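Long-range contacts in GDSL-like protein (PDB 6HFZ), which removes acetyl groups from acetylated mannans as a two-domain carbohydrate esterase with a GDSL-type (SGNH hydrolase) domain: residues S279-V284 and V343-V348; C287-Q292 and V364-S369; H251-D256 and W271-K276. All coordinates share one frame; numbering follows the deposited sequence.

All three contacts lie in the beta-rich C-terminal region, where two antiparallel sheets pack face to face. Contact 1 joins neighbouring strands of the sheet that holds 279-286 and 342-352, whereas contacts 2 and 3 both belong to the opposing sheet, where strand 271-273 of contact 3 pairs with strand 361-370 of contact 2. Along the chain contact 3 closes first; contacts 1 and 2 then interlock, strand 279-286 running on into 288-295 and 342-352 being followed by 361-370. Centre to centre, contact 1 is about 10 Å from contact 2 and 14 Å from contact 3, with 18 Å between contacts 2 and 3. Together they join strands within each sheet and pack the two sheets into a sandwich.

Contact 1 (S279-V284 and V343-V348)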
loop_
_atom_site.group_PDB
_atom_site.type_symbol
_atom_site.label_atom_id
_atom_site.label_comp_id
_atom_site.label_asym_id
_atom_site.label_seq_id
_atom_site.Cartn_x
_atom_site.Cartn_y
_atom_site.Cartn_z
ATOM N N SER A 279 22.839 11.115 -14.963
ATOM C CA SER A 279 21.467 11.608 -15.120
ATOM C C SER A 279 20.656 10.652 -15.995
ATOM O O SER A 279 21.185 9.710 -16.656
ATOM C CB SER A 279 21.424 13.001 -15.668
ATOM O OG SER A 279 22.192 13.095 -16.839
ATOM N N ILE A 280 19.351 10.919 -16.016
ATOM C CA ILE A 280 18.370 10.187 -16.779
ATOM C C ILE A 280 17.207 11.142 -17.067
ATOM O O ILE A 280 16.926 11.999 -16.239
ATOM C CB ILE A 280 17.927 8.940 -15.989
ATOM C CG1 ILE A 280 16.909 8.102 -16.773
ATOM C CG2 ILE A 280 17.401 9.353 -14.616
ATOM C CD1 ILE A 280 16.495 6.811 -16.030
ATOM N N THR A 281 16.614 11.022 -18.245
ATOM C CA THR A 281 15.458 11.834 -18.655
ATOM C C THR A 281 14.325 10.884 -19.062
ATOM O O THR A 281 14.543 9.795 -19.675
ATOM C CB THR A 281 15.810 12.824 -19.777
ATOM O OG1 THR A 281 16.230 12.050 -20.898
ATOM C CG2 THR A 281 16.899 13.793 -19.383
ATOM N N LEU A 282 13.113 11.260 -18.646
ATOM C CA LEU A 282 11.899 10.532 -18.875
ATOM C C LEU A 282 10.828 11.508 -19.338
ATOM O O LEU A 282 10.752 12.603 -18.805
ATOM C CB LEU A 282 11.391 9.909 -17.566
ATOM C CG LEU A 282 12.353 9.030 -16.786
ATOM C CD1 LEU A 282 13.119 9.788 -15.731
ATOM C CD2 LEU A 282 11.600 7.856 -16.160
ATOM N N ASP A 283 9.961 11.030 -20.232
ATOM C CA ASP A 283 8.694 11.634 -20.569
ATOM C C ASP A 283 7.600 10.999 -19.701
ATOM O O ASP A 283 7.427 9.789 -19.723
ATOM C CB ASP A 283 8.328 11.372 -22.036
ATOM C CG ASP A 283 9.236 12.050 -23.056
ATOM O OD1 ASP A 283 9.925 13.016 -22.679
ATOM O OD2 ASP A 283 9.238 11.600 -24.226
ATOM N N VAL A 284 6.881 11.830 -18.936
ATOM C CA VAL A 284 5.882 11.337 -17.988
ATOM C C VAL A 284 4.605 12.166 -18.124
ATOM O O VAL A 284 4.592 13.334 -17.739
ATOM C CB VAL A 284 6.403 11.357 -16.542
ATOM C CG1 VAL A 284 5.351 10.754 -15.606
ATOM C CG2 VAL A 284 7.768 10.651 -16.402
ATOM N N VAL A 343 2.446 15.840 -21.240
ATOM C CA VAL A 343 3.668 15.062 -21.164
ATOM C C VAL A 343 4.759 15.933 -20.529
ATOM O O VAL A 343 5.250 16.851 -21.148
ATOM C CB VAL A 343 4.089 14.500 -22.539
ATOM C CG1 VAL A 343 4.405 15.590 -23.553
ATOM C CG2 VAL A 343 5.286 13.579 -22.407
ATOM N N HIS A 344 5.122 15.658 -19.276
ATOM C CA HIS A 344 6.154 16.381 -18.548
ATOM C C HIS A 344 7.532 15.791 -18.864
ATOM O O HIS A 344 7.656 14.588 -18.975
ATOM C CB HIS A 344 5.902 16.324 -17.033
ATOM C CG HIS A 344 4.613 16.987 -16.657
ATOM N ND1 HIS A 344 4.543 18.350 -16.454
ATOM C CD2 HIS A 344 3.356 16.508 -16.504
ATOM C CE1 HIS A 344 3.297 18.686 -16.173
ATOM N NE2 HIS A 344 2.546 17.561 -16.166
ATOM N N LYS A 345 8.552 16.647 -18.921
ATOM C CA LYS A 345 9.904 16.176 -18.995
ATOM C C LYS A 345 10.415 16.075 -17.558
ATOM O O LYS A 345 10.229 16.986 -16.739
ATOM C CB LYS A 345 10.770 17.074 -19.884
ATOM C CG LYS A 345 12.260 16.787 -19.787
ATOM C CD LYS A 345 13.100 17.506 -20.835
ATOM C CE LYS A 345 14.587 17.223 -20.711
ATOM N NZ LYS A 345 15.148 17.721 -19.432
ATOM N N VAL A 346 11.022 14.930 -17.249
ATOM C CA VAL A 346 11.537 14.705 -15.942
ATOM C C VAL A 346 13.009 14.320 -16.049
ATOM O O VAL A 346 13.386 13.452 -16.825
ATOM C CB VAL A 346 10.722 13.626 -15.204
ATOM C CG1 VAL A 346 11.262 13.435 -13.798
ATOM C CG2 VAL A 346 9.242 13.953 -15.203
ATOM N N GLU A 347 13.822 14.909 -15.193
ATOM C CA GLU A 347 15.211 14.600 -15.170
ATOM C C GLU A 347 15.615 14.317 -13.726
ATOM O O GLU A 347 15.237 15.045 -12.828
ATOM C CB GLU A 347 15.995 15.770 -15.787
ATOM C CG GLU A 347 17.499 15.571 -15.703
ATOM C CD GLU A 347 18.354 16.596 -16.434
ATOM O OE1 GLU A 347 17.946 17.796 -16.509
ATOM O OE2 GLU A 347 19.437 16.186 -16.930
ATOM N N VAL A 348 16.416 13.267 -13.532
ATOM C CA VAL A 348 17.042 13.002 -12.254
ATOM C C VAL A 348 18.563 13.002 -12.485
ATOM O O VAL A 348 19.012 12.388 -13.429
ATOM C CB VAL A 348 16.545 11.659 -11.686
ATOM C CG1 VAL A 348 17.201 11.352 -10.354
ATOM C CG2 VAL A 348 15.022 11.642 -11.568
#
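Two neighbouring antiparallel strands of a five-stranded sheet, one half of a beta sandwich, meet where Ile280, Leu282 and Val284 pair with Val348, Val346 and His344. Each of the three is a hydrogen-bonded pair, so six backbone bonds join the strands; Val284 N to His344 O, at 2.9 Å, is close to straight with an N-H...O angle of 168°. The return bond from His344 N to Val284 O reaches its acceptor from well above the carbonyl plane. That same oxygen lies at the edge of the His344 imidazole, 3.6 Å from CD2. The two ring nitrogens are held outside the pair, ND1 by Asp309 OD2 and NE2 by Glu340 O, which fixes the rotation of the ring.

On the face carrying these residues, Ile280 and Val348 lie side by side, CG2 of the isoleucine 3.8 Å from CB of the valine. Val284 keeps CG2 beside its backbone N, with CG1 anti to it (chi1 -177°), and the CG2 methyl touches Val346 CG2 at 3.8 Å. The other face is more polar: Thr281 CG2 rests 4.1 Å from Glu347 CG, the glutamate running out extended, and Asp283 CB meets Val343 CG2 at 3.8 Å.

The apolar face packs against strand 361-370 of the opposing sheet, with Leu282 and Val284 on Val366 and both Ile280 and Val348 on Leu363. Within its own sheet the pair is flanked by strand 249-251 beside 279-286 and by strand 303-308 beside 342-352.

Contact 2 (C287-Q292 and V364-S369); sequences CNISVQ and VSVIGS
Gln292 and Ser365 meet through their side chains as well as their backbones: Ser365 OG donates to Gln292 OE1 at 2.7 Å, lying in the plane of the amide carbonyl and on one of its lone pairs. The serine hydroxyl sits between its own backbone N and carbonyl carbon (chi1 79°), and it also lies 3.5 Å from Gln292 CB, alongside the extended glutamine chain. Beside it, Ser290 OG is set against the aliphatic Ile367, 3.4 Å from CB and 3.7 Å from CD1. On the reverse face Ile289 and Val366 meet obliquely, CG2 to CG1 at 3.8 Å.

The strands are antiparallel, and each end of the pairing is a classic beta bulge. Cys287 N and Asn288 N both donate to Ser369 O, the second bond at 3.1 Å and the straighter of the two. At the other end Gln292 O takes Val364 N at 2.9 Å, from above its carbonyl plane, while the bond from Ser365 N is weak.

Further out, Asn288 is held by Thr234 OG1 and the backbone N of His338, and Ser369 OG bonds to Ser238. The face with Ser290, Gln292 and Ile367 turns toward helix 84-96 of the esterase domain, touching Gln85, Phe86 and Ala89, while strands 329-336 and 237-241 flank the pair within the sheet.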
loop_
_atom_site.group_PDB
_atom_site.type_symbol
_atom_site.label_atom_id
_atom_site.label_comp_id
_atom_site.label_asym_id
_atom_site.label_seq_id
_atom_site.Cartn_x
_atom_site.Cartn_y
_atom_site.Cartn_z
ATOM N N CYS A 287 -1.117 14.928 -14.518
ATOM C CA CYS A 287 -1.130 16.167 -13.753
ATOM C C CYS A 287 -0.337 16.036 -12.456
ATOM O O CYS A 287 -0.035 17.074 -11.831
ATOM C CB CYS A 287 -2.543 16.651 -13.450
ATOM S SG CYS A 287 -3.533 15.514 -12.451
ATOM N N ASN A 288 -0.049 14.798 -12.027
ATOM C CA ASN A 288 0.777 14.553 -10.831
ATOM C C ASN A 288 2.039 13.787 -11.246
ATOM O O ASN A 288 1.956 12.928 -12.107
ATOM C CB ASN A 288 0.049 13.732 -9.749
ATOM C CG ASN A 288 -1.319 14.269 -9.379
ATOM O OD1 ASN A 288 -1.512 15.480 -9.341
ATOM N ND2 ASN A 288 -2.287 13.385 -9.162
ATOM N N ILE A 289 3.150 14.087 -10.578
ATOM C CA ILE A 289 4.407 13.367 -10.724
ATOM C C ILE A 289 4.940 13.022 -9.343
ATOM O O ILE A 289 5.089 13.887 -8.497
ATOM C CB ILE A 289 5.439 14.187 -11.494
ATOM C CG1 ILE A 289 4.905 14.663 -12.852
ATOM C CG2 ILE A 289 6.728 13.401 -11.608
ATOM C CD1 ILE A 289 4.731 13.569 -13.838
ATOM N N SER A 290 5.359 11.767 -9.182
ATOM C CA SER A 290 5.985 11.329 -7.986
ATOM C C SER A 290 7.207 10.467 -8.346
ATOM O O SER A 290 7.345 9.971 -9.465
ATOM C CB SER A 290 4.985 10.660 -7.073
ATOM O OG SER A 290 4.692 9.311 -7.496
ATOM N N VAL A 291 8.108 10.304 -7.394
ATOM C CA VAL A 291 9.330 9.535 -7.673
ATOM C C VAL A 291 9.592 8.550 -6.537
ATOM O O VAL A 291 9.447 8.882 -5.351
ATOM C CB VAL A 291 10.508 10.497 -7.873
ATOM C CG1 VAL A 291 10.759 11.351 -6.634
ATOM C CG2 VAL A 291 11.792 9.766 -8.229
ATOM N N GLN A 292 9.992 7.324 -6.918
ATOM C CA GLN A 292 10.354 6.309 -5.966
ATOM C C GLN A 292 11.866 6.058 -6.017
ATOM O O GLN A 292 12.419 5.932 -7.098
ATOM C CB GLN A 292 9.660 4.993 -6.294
ATOM C CG GLN A 292 8.181 4.941 -5.956
ATOM C CD GLN A 292 7.722 3.513 -6.182
ATOM O OE1 GLN A 292 7.757 3.027 -7.320
ATOM N NE2 GLN A 292 7.361 2.829 -5.103
ATOM N N VAL A 364 13.824 3.865 -8.526
ATOM C CA VAL A 364 12.940 2.748 -8.747
ATOM C C VAL A 364 11.934 3.085 -9.863
ATOM O O VAL A 364 11.691 2.299 -10.778
ATOM C CB VAL A 364 12.225 2.332 -7.449
ATOM C CG1 VAL A 364 11.166 1.252 -7.713
ATOM C CG2 VAL A 364 13.222 1.928 -6.358
ATOM N N SER A 365 11.301 4.265 -9.824
ATOM C CA SER A 365 10.290 4.609 -10.791
ATOM C C SER A 365 10.043 6.113 -10.767
ATOM O O SER A 365 10.322 6.755 -9.764
ATOM C CB SER A 365 8.946 3.908 -10.546
ATOM O OG SER A 365 8.187 4.549 -9.488
ATOM N N VAL A 366 9.486 6.634 -11.874
ATOM C CA VAL A 366 8.751 7.930 -11.799
ATOM C C VAL A 366 7.289 7.648 -12.128
ATOM O O VAL A 366 6.982 6.929 -13.097
ATOM C CB VAL A 366 9.346 8.983 -12.757
ATOM C CG1 VAL A 366 8.566 10.297 -12.652
ATOM C CG2 VAL A 366 10.838 9.188 -12.495
ATOM N N ILE A 367 6.354 8.154 -11.311
ATOM C CA ILE A 367 4.934 7.817 -11.484
ATOM C C ILE A 367 4.177 9.039 -12.002
ATOM O O ILE A 367 4.210 10.104 -11.410
ATOM C CB ILE A 367 4.285 7.295 -10.186
ATOM C CG1 ILE A 367 4.976 6.036 -9.657
ATOM C CG2 ILE A 367 2.788 7.063 -10.375
ATOM C CD1 ILE A 367 4.597 5.636 -8.222
ATOM N N GLY A 368 3.458 8.848 -13.101
ATOM C CA GLY A 368 2.585 9.854 -13.613
ATOM C C GLY A 368 1.142 9.490 -13.333
ATOM O O GLY A 368 0.724 8.356 -13.616
ATOM N N SER A 369 0.359 10.465 -12.861
ATOM C CA SER A 369 -1.007 10.203 -12.489
ATOM C C SER A 369 -1.946 11.229 -13.107
ATOM O O SER A 369 -1.566 12.386 -13.263
ATOM C CB SER A 369 -1.129 10.206 -10.997
ATOM O OG SER A 369 -0.234 9.271 -10.430
#

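Contact 3 (H251-D256 and W271-K276); sequences HGFVAD and WTASKK
Val254 and Thr272 form a single antiparallel hydrogen-bonded pair, N to O at 2.9 Å in both directions, and Ala255 follows opposite Trp271 as a non-hydrogen-bonded pair. The Phe253 ring is the main side-chain element: Ala273 CB stands over its centre, 3.5 Å from the centroid and only 2° off the ring normal, a CH-pi contact. At the edge of the same ring, near its plane, Trp271 CB approaches CD2 to 3.8 Å. The indole CG is anti to the carbonyl carbon of Trp271 (chi1 -54°), and chi2 of -95° then places CD1 of the indole 3.6 Å from Ala255 CA. Across the other face of the pair Val254 CG1 meets Thr272 OG1 at 3.4 Å.

This short two-stranded piece forms the edge of the sandwich sheet that contains strand 361-370, which pairs with 271-273 through backbone bonds from Trp271 to Leu363 and from Ala273 to Phe361. Phe253 and Trp271 reach between the sheets: both touch Ile280 of the opposing sheet as well as Leu363, and Phe253 also contacts Val348 and Leu350. Beyond the pairing Asp256 bonds through OD2 to Tyr362 OH and through OD1 to Ser258 OG, and its side chain lies about 3 Å from a bound HEPES molecule, probably from the crystallisation liquor.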
loop_
_atom_site.group_PDB
_atom_site.type_symbol
_atom_site.label_atom_id
_atom_site.label_comp_id
_atom_site.label_asym_id
_atom_site.label_seq_id
_atom_site.Cartn_x
_atom_site.Cartn_y
_atom_site.Cartn_z
ATOM N N HIS A 251 22.019 8.942 -19.249
ATOM C CA HIS A 251 23.306 9.621 -19.375
ATOM C C HIS A 251 24.088 9.418 -18.081
ATOM O O HIS A 251 24.372 10.368 -17.348
ATOM C CB HIS A 251 23.136 11.119 -19.669
ATOM C CG HIS A 251 22.308 11.422 -20.876
ATOM N ND1 HIS A 251 22.770 11.205 -22.168
ATOM C CD2 HIS A 251 21.068 11.947 -20.992
ATOM C CE1 HIS A 251 21.860 11.596 -23.028
ATOM N NE2 HIS A 251 20.797 12.046 -22.330
ATOM N N GLY A 252 24.409 8.155 -17.777
ATOM C CA GLY A 252 25.134 7.802 -16.570
ATOM C C GLY A 252 24.373 6.811 -15.704
ATOM O O GLY A 252 24.953 5.865 -15.182
ATOM N N PHE A 253 23.068 7.033 -15.533
ATOM C CA PHE A 253 22.184 6.000 -14.897
ATOM C C PHE A 253 22.183 4.755 -15.791
ATOM O O PHE A 253 22.299 4.857 -16.992
ATOM C CB PHE A 253 20.765 6.548 -14.690
ATOM C CG PHE A 253 20.541 7.213 -13.365
ATOM C CD1 PHE A 253 20.849 8.550 -13.170
ATOM C CD2 PHE A 253 20.001 6.500 -12.312
ATOM C CE1 PHE A 253 20.642 9.152 -11.940
ATOM C CE2 PHE A 253 19.758 7.111 -11.089
ATOM C CZ PHE A 253 20.068 8.441 -10.908
ATOM N N VAL A 254 22.130 3.576 -15.179
ATOM C CA VAL A 254 22.146 2.313 -15.921
ATOM C C VAL A 254 20.969 1.447 -15.443
ATOM O O VAL A 254 20.745 1.290 -14.233
ATOM C CB VAL A 254 23.503 1.600 -15.745
ATOM C CG1 VAL A 254 23.984 1.600 -14.308
ATOM C CG2 VAL A 254 23.477 0.178 -16.265
ATOM N N ALA A 255 20.252 0.850 -16.390
ATOM C CA ALA A 255 19.139 -0.015 -16.049
ATOM C C ALA A 255 19.615 -1.223 -15.232
ATOM O O ALA A 255 20.669 -1.818 -15.552
ATOM C CB ALA A 255 18.472 -0.465 -17.310
ATOM N N ASP A 256 18.817 -1.616 -14.225
ATOM C CA ASP A 256 19.018 -2.818 -13.439
ATOM C C ASP A 256 18.124 -3.885 -14.081
ATOM O O ASP A 256 16.927 -3.797 -13.987
ATOM C CB ASP A 256 18.698 -2.584 -11.957
ATOM C CG ASP A 256 18.559 -3.850 -11.124
ATOM O OD1 ASP A 256 19.119 -4.919 -11.545
ATOM O OD2 ASP A 256 17.928 -3.780 -10.062
ATOM N N TRP A 271 16.927 1.868 -12.095
ATOM C CA TRP A 271 18.187 2.292 -12.639
ATOM C C TRP A 271 19.098 2.662 -11.471
ATOM O O TRP A 271 18.635 3.168 -10.440
ATOM C CB TRP A 271 18.044 3.510 -13.561
ATOM C CG TRP A 271 17.090 3.461 -14.695
ATOM C CD1 TRP A 271 17.360 3.126 -15.991
ATOM C CD2 TRP A 271 15.695 3.797 -14.635
ATOM N NE1 TRP A 271 16.242 3.272 -16.748
ATOM C CE2 TRP A 271 15.193 3.658 -15.944
ATOM C CE3 TRP A 271 14.830 4.205 -13.604
ATOM C CZ2 TRP A 271 13.870 3.925 -16.264
ATOM C CZ3 TRP A 271 13.519 4.456 -13.927
ATOM C CH2 TRP A 271 13.048 4.338 -15.236
ATOM N N THR A 272 20.414 2.489 -11.647
ATOM C CA THR A 272 21.370 2.833 -10.615
ATOM C C THR A 272 22.384 3.845 -11.152
ATOM O O THR A 272 22.566 3.886 -12.344
ATOM C CB THR A 272 22.133 1.625 -10.074
ATOM O OG1 THR A 272 22.787 0.986 -11.165
ATOM C CG2 THR A 272 21.193 0.661 -9.380
ATOM N N ALA A 273 23.022 4.576 -10.224
ATOM C CA ALA A 273 24.109 5.551 -10.541
ATOM C C ALA A 273 25.065 5.716 -9.350
ATOM O O ALA A 273 24.626 5.788 -8.208
ATOM C CB ALA A 273 23.489 6.875 -10.936
ATOM N N SER A 274 26.373 5.889 -9.635
ATOM C CA SER A 274 27.385 6.024 -8.598
ATOM C C SER A 274 28.173 7.347 -8.671
ATOM O O SER A 274 28.908 7.638 -7.720
ATOM C CB SER A 274 28.386 4.873 -8.664
ATOM O OG SER A 274 27.723 3.617 -8.513
ATOM N N LYS A 275 28.103 8.057 -9.798
ATOM C CA LYS A 275 28.993 9.221 -10.037
ATOM C C LYS A 275 28.238 10.544 -10.165
ATOM O O LYS A 275 27.219 10.634 -10.830
ATOM C CB LYS A 275 29.803 8.989 -11.297
ATOM C CG LYS A 275 30.773 7.837 -11.138
ATOM C CD LYS A 275 31.611 7.655 -12.346
ATOM C CE LYS A 275 32.508 6.431 -12.232
ATOM N NZ LYS A 275 33.220 6.205 -13.509
ATOM N N LYS A 276 28.822 11.581 -9.557
ATOM C CA LYS A 276 28.292 12.949 -9.689
ATOM C C LYS A 276 28.049 13.263 -11.161
ATOM O O LYS A 276 28.865 12.955 -12.031
ATOM C CB LYS A 276 29.230 13.972 -9.033
ATOM C CG LYS A 276 28.643 15.385 -8.980
ATOM C CD LYS A 276 29.376 16.330 -8.058
ATOM C CE LYS A 276 28.882 17.753 -8.201
ATOM N NZ LYS A 276 29.530 18.641 -7.213
HETATM O O HOH W 1 21.856 -1.040 -12.175
#